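Local coordinates for protein N-acetylglucosamine 2-epimerase (Xylella fastidiosa, PDB 3GT5) that probably acts as a sugar isomerase of the N-acylglucosamine 2-epimerase family, built on a barrel of paired helices, at residues A[64-69]-A[126-131]; A[82-87]-A[94-99]; A[175-180]-A[375-380]; A[211-216]-A[243-248]. All coordinates share one frame; numbering follows the deposited sequence.

All four contacts lie in one epimerase-family domain, a barrel of paired helices of the six-hairpin type. Contact 1 joins the C-terminal ends of helices 51-68 and 112-127 at the surface. Contact 2 falls between those segments in sequence and packs the end of helix 71-88 against the loop that follows it; its centre is about 22 Å from that of contact 1. Contact 3 joins helices 172-189 and 377-387, far apart in sequence, in the barrel interior. Contact 4 lies in sequence between the two segments of contact 3, its centre about 19 Å from the centre of contact 3. Contacts 1 and 2 lie on the opposite side of the chain's centre from contact 4.

Contact 1: residues A[64-69]-A[126-131]; sequences AYLQFG and LKVGIK
Leu-66 and Val-128 bury the most surface here, and Lys-127 and Tyr-65 complete the patch. The contact joins the C-terminal ends of helices 51-68 and 112-127 at the surface of the helical barrel. Leu-66 meets segment 126-131 with both methyls. CD1 lies 4.0 Å from Lys-127 CB, and the two side chains run at about a right angle. CD2 reaches the backbone, 3.8 Å from Lys-127 O, and also lies near Val-128 CG1. The same CG1 methyl serves Tyr-65, whose ring atom CD2 is 3.9 Å from it. A chi1 of 172° points the tyrosine away from its backbone N and brings the ring out to this methyl. Of the Lys-127 side chain, CB makes the contact. The rest runs away, extended, to a salt bridge with Glu-187.

The polar link is a water. It bonds to Tyr-65 OH at 3.1 Å, in the plane of the ring, and donates to Val-128 O at 3.1 Å. Val-128 is the first residue beyond helix 112-127. Gly-129, with positive phi, is the C-prime residue of the Schellman motif that ends it. Leu-74 of helix 71-88 touches both Tyr-65 and Val-128. The direct touches are van der Waals only, methyls against methyl, methylene, ring and carbonyl, and the water supplies the polar link.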
loop_
_atom_site.group_PDB
_atom_site.type_symbol
_atom_site.label_atom_id
_atom_site.label_comp_id
_atom_site.label_asym_id
_atom_site.label_seq_id
_atom_site.Cartn_x
_atom_site.Cartn_y
_atom_site.Cartn_z
ATOM N N ALA A 64 4.675 1.094 -14.460
ATOM C CA ALA A 64 4.184 1.138 -15.848
ATOM C C ALA A 64 5.299 1.283 -16.887
ATOM O O ALA A 64 5.271 0.605 -17.902
ATOM C CB ALA A 64 3.144 2.213 -16.026
ATOM N N TYR A 65 6.273 2.141 -16.630
ATOM C CA TYR A 65 7.430 2.239 -17.528
ATOM C C TYR A 65 8.183 0.910 -17.630
ATOM O O TYR A 65 8.535 0.495 -18.738
ATOM C CB TYR A 65 8.370 3.321 -17.065
ATOM C CG TYR A 65 9.654 3.329 -17.855
ATOM C CD1 TYR A 65 9.694 3.826 -19.151
ATOM C CD2 TYR A 65 10.809 2.861 -17.291
ATOM C CE1 TYR A 65 10.897 3.863 -19.864
ATOM C CE2 TYR A 65 12.003 2.870 -17.970
ATOM C CZ TYR A 65 12.040 3.353 -19.251
ATOM O OH TYR A 65 13.246 3.357 -19.880
ATOM N N LEU A 66 8.408 0.222 -16.498
ATOM C CA LEU A 66 9.088 -1.087 -16.483
ATOM C C LEU A 66 8.298 -2.149 -17.250
ATOM O O LEU A 66 8.869 -3.035 -17.879
ATOM C CB LEU A 66 9.355 -1.564 -15.044
ATOM C CG LEU A 66 10.402 -0.763 -14.277
ATOM C CD1 LEU A 66 10.580 -1.332 -12.872
ATOM C CD2 LEU A 66 11.788 -0.691 -15.015
ATOM N N GLN A 67 6.982 -2.038 -17.236
ATOM C CA GLN A 67 6.167 -2.991 -17.949
ATOM C C GLN A 67 6.045 -2.698 -19.432
ATOM O O GLN A 67 6.101 -3.637 -20.241
ATOM C CB GLN A 67 4.775 -3.042 -17.302
ATOM C CG GLN A 67 3.814 -4.042 -17.920
ATOM C CD GLN A 67 4.323 -5.478 -17.954
ATOM O OE1 GLN A 67 4.244 -6.155 -19.005
ATOM N NE2 GLN A 67 4.854 -5.949 -16.862
ATOM N N PHE A 68 5.856 -1.431 -19.785
ATOM C CA PHE A 68 5.474 -1.046 -21.138
ATOM C C PHE A 68 6.576 -0.274 -21.902
ATOM O O PHE A 68 6.545 -0.220 -23.145
ATOM C CB PHE A 68 4.182 -0.229 -21.117
ATOM C CG PHE A 68 3.025 -0.970 -20.561
ATOM C CD1 PHE A 68 2.477 -2.048 -21.257
ATOM C CD2 PHE A 68 2.468 -0.606 -19.351
ATOM C CE1 PHE A 68 1.403 -2.768 -20.742
ATOM C CE2 PHE A 68 1.392 -1.328 -18.834
ATOM C CZ PHE A 68 0.869 -2.417 -19.544
ATOM N N GLY A 69 7.528 0.342 -21.197
ATOM C CA GLY A 69 8.564 1.177 -21.826
ATOM C C GLY A 69 8.194 2.564 -22.339
ATOM O O GLY A 69 9.005 3.246 -22.978
ATOM N N LEU A 126 15.357 4.385 -8.651
ATOM C CA LEU A 126 16.567 3.629 -8.984
ATOM C C LEU A 126 16.263 2.507 -9.998
ATOM O O LEU A 126 17.059 2.284 -10.922
ATOM C CB LEU A 126 17.223 3.079 -7.697
ATOM C CG LEU A 126 18.557 2.355 -7.814
ATOM C CD1 LEU A 126 19.599 3.259 -8.508
ATOM C CD2 LEU A 126 19.025 1.899 -6.456
ATOM N N LYS A 127 15.123 1.815 -9.841
ATOM C CA LYS A 127 14.726 0.765 -10.756
ATOM C C LYS A 127 14.635 1.242 -12.194
ATOM O O LYS A 127 14.876 0.437 -13.085
ATOM C CB LYS A 127 13.372 0.156 -10.373
ATOM C CG LYS A 127 13.411 -0.794 -9.150
ATOM C CD LYS A 127 12.052 -1.442 -8.829
ATOM C CE LYS A 127 12.161 -2.337 -7.552
ATOM N NZ LYS A 127 10.889 -3.039 -7.264
ATOM N N VAL A 128 14.261 2.501 -12.413
ATOM C CA VAL A 128 14.108 3.050 -13.782
ATOM C C VAL A 128 15.389 3.717 -14.261
ATOM O O VAL A 128 15.431 4.311 -15.326
ATOM C CB VAL A 128 12.874 3.957 -13.960
ATOM C CG1 VAL A 128 11.621 3.250 -13.471
ATOM C CG2 VAL A 128 13.067 5.349 -13.329
ATOM N N GLY A 129 16.433 3.599 -13.458
ATOM C CA GLY A 129 17.794 3.981 -13.875
ATOM C C GLY A 129 18.250 5.319 -13.361
ATOM O O GLY A 129 19.276 5.815 -13.810
ATOM N N ILE A 130 17.550 5.926 -12.394
ATOM C CA ILE A 130 18.026 7.202 -11.825
ATOM C C ILE A 130 19.095 6.881 -10.766
ATOM O O ILE A 130 18.780 6.493 -9.622
ATOM C CB ILE A 130 16.897 8.065 -11.246
ATOM C CG1 ILE A 130 15.885 8.424 -12.336
ATOM C CG2 ILE A 130 17.461 9.353 -10.601
ATOM C CD1 ILE A 130 14.623 9.112 -11.821
ATOM N N LYS A 131 20.372 7.004 -11.134
ATOM C CA LYS A 131 21.404 6.437 -10.262
ATOM C C LYS A 131 21.505 7.189 -8.930
ATOM O O LYS A 131 21.802 6.581 -7.898
ATOM C CB LYS A 131 22.762 6.317 -10.949
ATOM C CG LYS A 131 22.870 5.066 -11.872
ATOM C CD LYS A 131 24.290 4.930 -12.424
ATOM C CE LYS A 131 24.335 4.062 -13.669
ATOM N NZ LYS A 131 25.756 3.890 -14.095
HETATM O O HOH W 1 15.513 2.665 -17.914
#

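Contact 2: residues A[82-87]-A[94-99]; sequences SYVRDV and GGYAWT
Tyr-96 OH and Arg-85 NH1 come within 3.8 Å of each other, yet what joins them is a third residue. Both bond to the hydroxyl of Tyr-122, on helix 112-127. The contact belongs to the helical barrel of the six-hairpin class. It packs the last turns of helix 71-88 against the loop that leads on to strand 99-101.

Arg-85 starts out pointing away from the loop. Its chain bends at chi3 (62°) and brings the guanidinium back towards the phenol. The guanidinium and the Tyr-96 ring are turned 61° apart, so they are not stacked. NH1 also makes a salt bridge to Glu-139, and Arg-85 has a cation-pi contact with Trp-136. With a carboxylate and a phenol both at NH1, the end of the arginine is firmly placed.

Tyr-96 buries the most surface of the contact. Its chi1 of -70° turns the ring to the side of its own backbone N and sends it across the helix, its OH towards Arg-85. Leu-115 and Val-118 of helix 112-127 and Leu-51 of helix 51-68 also pack on this ring. Further along the loop, Ala-97 is bonded through its backbone to His-88. Trp-98 and Thr-99 then form a classic beta bulge opposite Asp-107, at the start of strand 99-101.

The helix meets the ring at Val-84. Its carbonyl O lies 3.8 Å from Tyr-96 CE1, and its CG1 methyl lies 3.8 Å from the same ring carbon.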
loop_
_atom_site.group_PDB
_atom_site.type_symbol
_atom_site.label_atom_id
_atom_site.label_comp_id
_atom_site.label_asym_id
_atom_site.label_seq_id
_atom_site.Cartn_x
_atom_site.Cartn_y
_atom_site.Cartn_z
ATOM N N SER A 82 10.846 15.099 -8.601
ATOM C CA SER A 82 11.185 16.493 -8.358
ATOM C C SER A 82 10.246 17.134 -7.341
ATOM O O SER A 82 10.679 17.864 -6.470
ATOM C CB SER A 82 11.181 17.359 -9.641
ATOM O OG SER A 82 12.114 16.807 -10.541
ATOM N N TYR A 83 8.964 16.876 -7.467
ATOM C CA TYR A 83 8.028 17.401 -6.507
ATOM C C TYR A 83 8.301 16.899 -5.069
ATOM O O TYR A 83 8.262 17.682 -4.123
ATOM C CB TYR A 83 6.610 17.045 -6.910
ATOM C CG TYR A 83 5.564 17.897 -6.253
ATOM C CD1 TYR A 83 5.404 19.243 -6.601
ATOM C CD2 TYR A 83 4.735 17.378 -5.286
ATOM C CE1 TYR A 83 4.414 20.026 -6.019
ATOM C CE2 TYR A 83 3.754 18.140 -4.692
ATOM C CZ TYR A 83 3.594 19.475 -5.064
ATOM O OH TYR A 83 2.618 20.223 -4.463
ATOM N N VAL A 84 8.577 15.606 -4.930
ATOM C CA VAL A 84 8.897 15.013 -3.615
ATOM C C VAL A 84 10.140 15.679 -3.037
ATOM O O VAL A 84 10.137 16.120 -1.872
ATOM C CB VAL A 84 9.051 13.450 -3.698
ATOM C CG1 VAL A 84 9.544 12.860 -2.340
ATOM C CG2 VAL A 84 7.737 12.781 -4.060
ATOM N N ARG A 85 11.177 15.860 -3.866
ATOM C CA ARG A 85 12.430 16.406 -3.333
ATOM C C ARG A 85 12.502 17.932 -3.186
ATOM O O ARG A 85 13.185 18.416 -2.280
ATOM C CB ARG A 85 13.613 15.861 -4.126
ATOM C CG ARG A 85 13.809 14.397 -3.886
ATOM C CD ARG A 85 15.137 13.863 -4.250
ATOM N NE ARG A 85 16.266 14.419 -3.515
ATOM C CZ ARG A 85 16.668 14.075 -2.289
ATOM N NH1 ARG A 85 15.988 13.202 -1.548
ATOM N NH2 ARG A 85 17.763 14.635 -1.773
ATOM N N ASP A 86 11.788 18.669 -4.039
ATOM C CA ASP A 86 11.875 20.127 -4.080
ATOM C C ASP A 86 10.778 20.833 -3.333
ATOM O O ASP A 86 10.977 21.994 -2.891
ATOM C CB ASP A 86 11.873 20.598 -5.522
ATOM C CG ASP A 86 13.058 20.053 -6.299
ATOM O OD1 ASP A 86 14.016 19.516 -5.669
ATOM O OD2 ASP A 86 13.036 20.157 -7.539
ATOM N N VAL A 87 9.629 20.163 -3.165
ATOM C CA VAL A 87 8.468 20.797 -2.553
ATOM C C VAL A 87 8.101 20.149 -1.220
ATOM O O VAL A 87 7.898 20.855 -0.252
ATOM C CB VAL A 87 7.274 20.836 -3.502
ATOM C CG1 VAL A 87 6.090 21.547 -2.878
ATOM C CG2 VAL A 87 7.695 21.501 -4.818
ATOM N N GLY A 94 15.312 17.340 6.947
ATOM C CA GLY A 94 15.282 16.052 6.251
ATOM C C GLY A 94 13.873 15.451 6.228
ATOM O O GLY A 94 13.639 14.475 5.547
ATOM N N GLY A 95 12.925 16.059 6.932
ATOM C CA GLY A 95 11.539 15.578 6.924
ATOM C C GLY A 95 10.757 16.053 5.708
ATOM O O GLY A 95 11.219 16.906 4.923
ATOM N N TYR A 96 9.549 15.504 5.555
ATOM C CA TYR A 96 8.736 15.713 4.363
ATOM C C TYR A 96 7.393 16.206 4.778
ATOM O O TYR A 96 6.784 15.601 5.649
ATOM C CB TYR A 96 8.563 14.396 3.576
ATOM C CG TYR A 96 9.817 13.925 2.912
ATOM C CD1 TYR A 96 10.052 14.198 1.559
ATOM C CD2 TYR A 96 10.779 13.184 3.619
ATOM C CE1 TYR A 96 11.200 13.779 0.947
ATOM C CE2 TYR A 96 11.915 12.764 3.034
ATOM C CZ TYR A 96 12.156 13.049 1.689
ATOM O OH TYR A 96 13.320 12.630 1.095
ATOM N N ALA A 97 6.900 17.247 4.123
ATOM C CA ALA A 97 5.562 17.758 4.403
ATOM C C ALA A 97 4.536 16.669 4.126
ATOM O O ALA A 97 4.546 16.077 3.049
ATOM C CB ALA A 97 5.266 19.005 3.565
ATOM N N TRP A 98 3.644 16.439 5.092
ATOM C CA TRP A 98 2.529 15.497 4.952
ATOM C C TRP A 98 1.473 16.004 3.963
ATOM O O TRP A 98 1.015 15.270 3.084
ATOM C CB TRP A 98 1.942 15.240 6.358
ATOM C CG TRP A 98 0.894 14.183 6.478
ATOM C CD1 TRP A 98 -0.366 14.348 6.975
ATOM C CD2 TRP A 98 1.013 12.773 6.181
ATOM N NE1 TRP A 98 -1.043 13.181 6.972
ATOM C CE2 TRP A 98 -0.224 12.181 6.508
ATOM C CE3 TRP A 98 2.048 11.946 5.692
ATOM C CZ2 TRP A 98 -0.466 10.816 6.342
ATOM C CZ3 TRP A 98 1.791 10.574 5.536
ATOM C CH2 TRP A 98 0.552 10.026 5.864
ATOM N N THR A 99 1.047 17.261 4.138
ATOM C CA THR A 99 0.126 17.899 3.202
ATOM C C THR A 99 0.587 19.337 2.866
ATOM O O THR A 99 1.267 20.025 3.658
ATOM C CB THR A 99 -1.293 17.937 3.772
ATOM O OG1 THR A 99 -1.247 18.629 5.009
ATOM C CG2 THR A 99 -1.890 16.534 4.037
#

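Contact 3: residues A[175-180]-A[375-380]; sequences NMHMCE and TDYHTM
Glu-180 reaches across from helix 172-189 to Tyr-377, at the first turn of helix 377-387. The site is buried near the middle of the helical barrel, where enzymes of this family have their pocket.

The glutamate can be followed outward. CB leaves the helix towards Tyr-377. CG stands anti to the backbone N (chi1 172°), and the chain stays extended beyond it, so CB and CG act as a plain spacer. CD faces Tyr-377 OH. OE1 turns back to its own helix and accepts a bond from His-177 ND1 at 2.7 Å. That bond is nearly straight, with an angle of 165° at the hydrogen, and the carboxylate oxygen lies close to the imidazole plane. OE2 goes forward to Tyr-377 OH, which donates to it. The modelled separation of 2.4 Å is very short, so its exact length is doubtful. The carboxylate meets the phenol end at the ring edge, with the two planes 29° apart.

Behind this, Tyr-377 CE2 lies 3.5 Å above the centre of the His-378 ring. His-378 bonds through ND1 to Glu-314, and its CE1 lies 4.5 Å from His-177 CE1. Phe-117 and Tyr-113 also meet the His-177 ring.

Two different oxygens of one carboxylate thus hold a histidine and a tyrosine. This fixes the rotation of the imidazole and couples two helices far apart in sequence. The carboxylate, gripped at both oxygens, is itself held in its orientation between the imidazole and phenol donors.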
loop_
_atom_site.group_PDB
_atom_site.type_symbol
_atom_site.label_atom_id
_atom_site.label_comp_id
_atom_site.label_asym_id
_atom_site.label_seq_id
_atom_site.Cartn_x
_atom_site.Cartn_y
_atom_site.Cartn_z
ATOM N N ASN A 175 4.832 0.184 9.655
ATOM C CA ASN A 175 5.813 -0.890 9.626
ATOM C C ASN A 175 5.566 -1.853 8.481
ATOM O O ASN A 175 6.494 -2.379 7.860
ATOM C CB ASN A 175 5.844 -1.561 11.000
ATOM C CG ASN A 175 6.627 -0.727 11.990
ATOM O OD1 ASN A 175 7.851 -0.717 11.941
ATOM N ND2 ASN A 175 5.924 0.024 12.878
ATOM N N MET A 176 4.287 -2.108 8.196
ATOM C CA MET A 176 3.875 -2.937 7.051
ATOM C C MET A 176 4.307 -2.307 5.718
ATOM O O MET A 176 4.935 -2.979 4.870
ATOM C CB MET A 176 2.351 -3.131 7.066
ATOM C CG MET A 176 1.813 -4.137 6.057
ATOM S SD MET A 176 -0.070 -4.106 5.900
ATOM C CE MET A 176 -0.168 -2.465 5.284
ATOM N N HIS A 177 4.020 -1.009 5.547
ATOM C CA HIS A 177 4.462 -0.314 4.347
ATOM C C HIS A 177 5.961 -0.171 4.301
ATOM O O HIS A 177 6.524 -0.143 3.213
ATOM C CB HIS A 177 3.724 0.990 4.144
ATOM C CG HIS A 177 2.291 0.765 3.786
ATOM N ND1 HIS A 177 1.923 0.203 2.581
ATOM C CD2 HIS A 177 1.145 0.957 4.484
ATOM C CE1 HIS A 177 0.605 0.082 2.546
ATOM N NE2 HIS A 177 0.113 0.544 3.681
ATOM N N MET A 178 6.607 -0.041 5.459
ATOM C CA MET A 178 8.068 0.008 5.485
ATOM C C MET A 178 8.668 -1.349 5.068
ATOM O O MET A 178 9.673 -1.373 4.390
ATOM C CB MET A 178 8.615 0.469 6.849
ATOM C CG MET A 178 10.105 0.909 6.803
ATOM S SD MET A 178 10.465 2.314 5.721
ATOM C CE MET A 178 9.724 3.568 6.773
ATOM N N CYS A 179 8.053 -2.469 5.440
ATOM C CA CYS A 179 8.519 -3.794 4.990
ATOM C C CYS A 179 8.448 -3.850 3.458
ATOM O O CYS A 179 9.421 -4.233 2.785
ATOM C CB CYS A 179 7.718 -4.925 5.660
ATOM S SG CYS A 179 8.032 -6.571 5.063
ATOM N N GLU A 180 7.308 -3.416 2.904
ATOM C CA GLU A 180 7.120 -3.299 1.461
ATOM C C GLU A 180 8.190 -2.423 0.792
ATOM O O GLU A 180 8.745 -2.829 -0.264
ATOM C CB GLU A 180 5.723 -2.708 1.211
ATOM C CG GLU A 180 5.405 -2.333 -0.212
ATOM C CD GLU A 180 4.138 -1.423 -0.293
ATOM O OE1 GLU A 180 3.648 -0.949 0.780
ATOM O OE2 GLU A 180 3.617 -1.153 -1.408
ATOM N N THR A 375 -4.265 6.381 -5.734
ATOM C CA THR A 375 -3.744 6.532 -7.070
ATOM C C THR A 375 -3.924 5.259 -7.842
ATOM O O THR A 375 -3.425 5.146 -8.953
ATOM C CB THR A 375 -2.241 6.937 -7.092
ATOM O OG1 THR A 375 -1.460 5.794 -6.734
ATOM C CG2 THR A 375 -2.003 8.073 -6.155
ATOM N N ASP A 376 -4.668 4.300 -7.290
ATOM C CA ASP A 376 -4.687 2.915 -7.796
ATOM C C ASP A 376 -3.302 2.221 -7.812
ATOM O O ASP A 376 -3.064 1.260 -8.550
ATOM C CB ASP A 376 -5.403 2.847 -9.171
ATOM C CG ASP A 376 -6.921 2.945 -9.023
ATOM O OD1 ASP A 376 -7.587 1.889 -9.024
ATOM O OD2 ASP A 376 -7.422 4.062 -8.865
ATOM N N TYR A 377 -2.387 2.732 -7.000
ATOM C CA TYR A 377 -1.182 1.999 -6.599
ATOM C C TYR A 377 -1.547 0.608 -6.086
ATOM O O TYR A 377 -0.913 -0.376 -6.464
ATOM C CB TYR A 377 -0.338 2.837 -5.574
ATOM C CG TYR A 377 0.202 2.026 -4.388
ATOM C CD1 TYR A 377 1.462 1.416 -4.422
ATOM C CD2 TYR A 377 -0.550 1.881 -3.269
ATOM C CE1 TYR A 377 1.954 0.697 -3.313
ATOM C CE2 TYR A 377 -0.105 1.182 -2.175
ATOM C CZ TYR A 377 1.124 0.576 -2.193
ATOM O OH TYR A 377 1.470 -0.115 -1.055
ATOM N N HIS A 378 -2.610 0.470 -5.284
ATOM C CA HIS A 378 -2.956 -0.838 -4.779
ATOM C C HIS A 378 -3.466 -1.768 -5.879
ATOM O O HIS A 378 -3.162 -2.974 -5.835
ATOM C CB HIS A 378 -4.065 -0.803 -3.719
ATOM C CG HIS A 378 -3.636 -0.354 -2.371
ATOM N ND1 HIS A 378 -2.957 -1.170 -1.496
ATOM C CD2 HIS A 378 -3.843 0.815 -1.718
ATOM C CE1 HIS A 378 -2.778 -0.530 -0.353
ATOM N NE2 HIS A 378 -3.298 0.679 -0.465
ATOM N N THR A 379 -4.257 -1.255 -6.838
ATOM C CA THR A 379 -4.862 -2.149 -7.815
ATOM C C THR A 379 -3.883 -2.518 -8.938
ATOM O O THR A 379 -3.730 -3.685 -9.304
ATOM C CB THR A 379 -6.165 -1.546 -8.352
ATOM O OG1 THR A 379 -5.876 -0.316 -9.035
ATOM C CG2 THR A 379 -7.067 -1.271 -7.185
ATOM N N MET A 380 -3.230 -1.517 -9.496
ATOM C CA MET A 380 -2.151 -1.764 -10.461
ATOM C C MET A 380 -0.990 -2.524 -9.847
ATOM O O MET A 380 -0.455 -3.446 -10.472
ATOM C CB MET A 380 -1.653 -0.460 -11.084
ATOM C CG MET A 380 -2.635 0.209 -12.109
ATOM S SD MET A 380 -1.993 1.694 -13.009
ATOM C CE MET A 380 -2.001 2.872 -11.612
#

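Contact 4: residues A[211-216]-A[243-248]; sequences AKADGL and WGFQPG
A type I' beta turn, Ala-213 to Leu-216, cradles the ring of Phe-245. The turn follows helix 192-211 of the helical barrel. Phe-245 lies just before helix 247-263, so the contact joins the loop after helix 192-211 to the lead-in of another helix.

Phe-245 buries the most surface. With chi1 at -75° its ring swings to the side of the backbone N and reaches Ala-213 and Leu-216, the first and last residues of the turn. Ala-213 sits at the edge of the ring, in its plane, with CB 3.8 Å from CZ. Leu-216 CB touches CE1 of Phe-245 at 3.6 Å, and the CD1 methyl of the leucine lies over one face. The ring is thus held at its rim by the alanine and over a face by the leucine.

The turn brings these two residues together. Asp-214 and Gly-215 at its corner both have positive phi, as type I' requires. The closing bond from Leu-216 N to Ala-213 O is weak, at 3.5 Å.

Other parts of the fold close in on the same residues. Trp-218 meets the Phe-245 ring edge-to-face. Leu-216 also packs on Leu-276 and Val-279 of helix 269-284, and Phe-245 shares a backbone bond with Phe-296 of strand 295-296.

Two carbonyls of the turn also touch the ring. Leu-216 O lies 3.9 Å from Phe-245 CE1. Ala-213 O comes closer, 3.6 Å from Phe-245 CZ, and approaches it obliquely.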
loop_
_atom_site.group_PDB
_atom_site.type_symbol
_atom_site.label_atom_id
_atom_site.label_comp_id
_atom_site.label_asym_id
_atom_site.label_seq_id
_atom_site.Cartn_x
_atom_site.Cartn_y
_atom_site.Cartn_z
ATOM N N ALA A 211 0.756 -12.653 17.962
ATOM C CA ALA A 211 0.552 -13.503 19.136
ATOM C C ALA A 211 -0.266 -12.826 20.223
ATOM O O ALA A 211 -0.924 -13.495 20.996
ATOM C CB ALA A 211 1.879 -13.982 19.688
ATOM N N LYS A 212 -0.268 -11.493 20.252
ATOM C CA LYS A 212 -0.972 -10.747 21.287
ATOM C C LYS A 212 -2.441 -10.526 20.942
ATOM O O LYS A 212 -3.201 -9.953 21.746
ATOM C CB LYS A 212 -0.273 -9.412 21.488
ATOM C CG LYS A 212 1.227 -9.515 21.835
ATOM C CD LYS A 212 1.826 -8.128 22.032
ATOM C CE LYS A 212 3.345 -8.181 22.093
ATOM N NZ LYS A 212 3.765 -8.348 23.452
ATOM N N ALA A 213 -2.854 -10.961 19.753
ATOM C CA ALA A 213 -4.236 -10.691 19.297
ATOM C C ALA A 213 -4.798 -11.893 18.604
ATOM O O ALA A 213 -5.464 -11.795 17.563
ATOM C CB ALA A 213 -4.260 -9.455 18.379
ATOM N N ASP A 214 -4.453 -13.049 19.157
ATOM C CA ASP A 214 -5.019 -14.312 18.771
ATOM C C ASP A 214 -4.699 -14.705 17.343
ATOM O O ASP A 214 -5.492 -15.354 16.672
ATOM C CB ASP A 214 -6.529 -14.342 19.068
ATOM C CG ASP A 214 -7.033 -15.764 19.319
ATOM O OD1 ASP A 214 -6.253 -16.554 19.905
ATOM O OD2 ASP A 214 -8.174 -16.093 18.906
ATOM N N GLY A 215 -3.508 -14.327 16.897
ATOM C CA GLY A 215 -2.982 -14.784 15.625
ATOM C C GLY A 215 -3.246 -13.915 14.413
ATOM O O GLY A 215 -2.872 -14.304 13.280
ATOM N N LEU A 216 -3.903 -12.771 14.603
ATOM C CA LEU A 216 -4.067 -11.773 13.544
ATOM C C LEU A 216 -3.370 -10.496 13.966
ATOM O O LEU A 216 -3.072 -10.316 15.145
ATOM C CB LEU A 216 -5.539 -11.495 13.248
ATOM C CG LEU A 216 -6.347 -12.644 12.636
ATOM C CD1 LEU A 216 -7.773 -12.125 12.386
ATOM C CD2 LEU A 216 -5.736 -13.155 11.336
ATOM N N TRP A 243 -10.525 1.652 13.142
ATOM C CA TRP A 243 -10.666 0.711 14.256
ATOM C C TRP A 243 -11.052 -0.685 13.759
ATOM O O TRP A 243 -11.901 -0.818 12.868
ATOM C CB TRP A 243 -11.726 1.186 15.267
ATOM C CG TRP A 243 -11.744 0.280 16.502
ATOM C CD1 TRP A 243 -10.968 0.421 17.625
ATOM C CD2 TRP A 243 -12.564 -0.878 16.737
ATOM N NE1 TRP A 243 -11.214 -0.597 18.513
ATOM C CE2 TRP A 243 -12.199 -1.399 18.005
ATOM C CE3 TRP A 243 -13.556 -1.550 15.988
ATOM C CZ2 TRP A 243 -12.814 -2.528 18.554
ATOM C CZ3 TRP A 243 -14.164 -2.683 16.537
ATOM C CH2 TRP A 243 -13.779 -3.176 17.787
ATOM N N GLY A 244 -10.497 -1.725 14.381
ATOM C CA GLY A 244 -10.905 -3.119 14.133
ATOM C C GLY A 244 -9.815 -3.875 13.393
ATOM O O GLY A 244 -8.853 -3.238 12.902
ATOM N N PHE A 245 -9.933 -5.209 13.318
ATOM C CA PHE A 245 -9.051 -5.979 12.461
ATOM C C PHE A 245 -9.368 -5.658 11.031
ATOM O O PHE A 245 -10.536 -5.611 10.644
ATOM C CB PHE A 245 -9.206 -7.488 12.681
ATOM C CG PHE A 245 -8.579 -7.987 13.938
ATOM C CD1 PHE A 245 -7.202 -8.098 14.029
ATOM C CD2 PHE A 245 -9.357 -8.406 15.010
ATOM C CE1 PHE A 245 -6.605 -8.595 15.139
ATOM C CE2 PHE A 245 -8.748 -8.916 16.174
ATOM C CZ PHE A 245 -7.375 -8.995 16.236
ATOM N N GLN A 246 -8.317 -5.434 10.243
ATOM C CA GLN A 246 -8.433 -5.097 8.831
ATOM C C GLN A 246 -8.051 -6.346 8.038
ATOM O O GLN A 246 -6.868 -6.658 7.943
ATOM C CB GLN A 246 -7.440 -3.975 8.518
ATOM C CG GLN A 246 -7.857 -2.626 9.077
ATOM C CD GLN A 246 -8.657 -1.889 8.046
ATOM O OE1 GLN A 246 -8.177 -1.719 6.912
ATOM N NE2 GLN A 246 -9.886 -1.451 8.397
ATOM N N PRO A 247 -9.027 -7.087 7.477
ATOM C CA PRO A 247 -8.658 -8.236 6.673
ATOM C C PRO A 247 -7.669 -7.921 5.539
ATOM O O PRO A 247 -6.818 -8.747 5.204
ATOM C CB PRO A 247 -10.016 -8.701 6.063
ATOM C CG PRO A 247 -10.964 -7.635 6.339
ATOM C CD PRO A 247 -10.503 -6.957 7.568
ATOM N N GLY A 248 -7.804 -6.751 4.954
ATOM C CA GLY A 248 -6.928 -6.279 3.881
ATOM C C GLY A 248 -5.490 -6.224 4.316
ATOM O O GLY A 248 -4.592 -6.427 3.510
#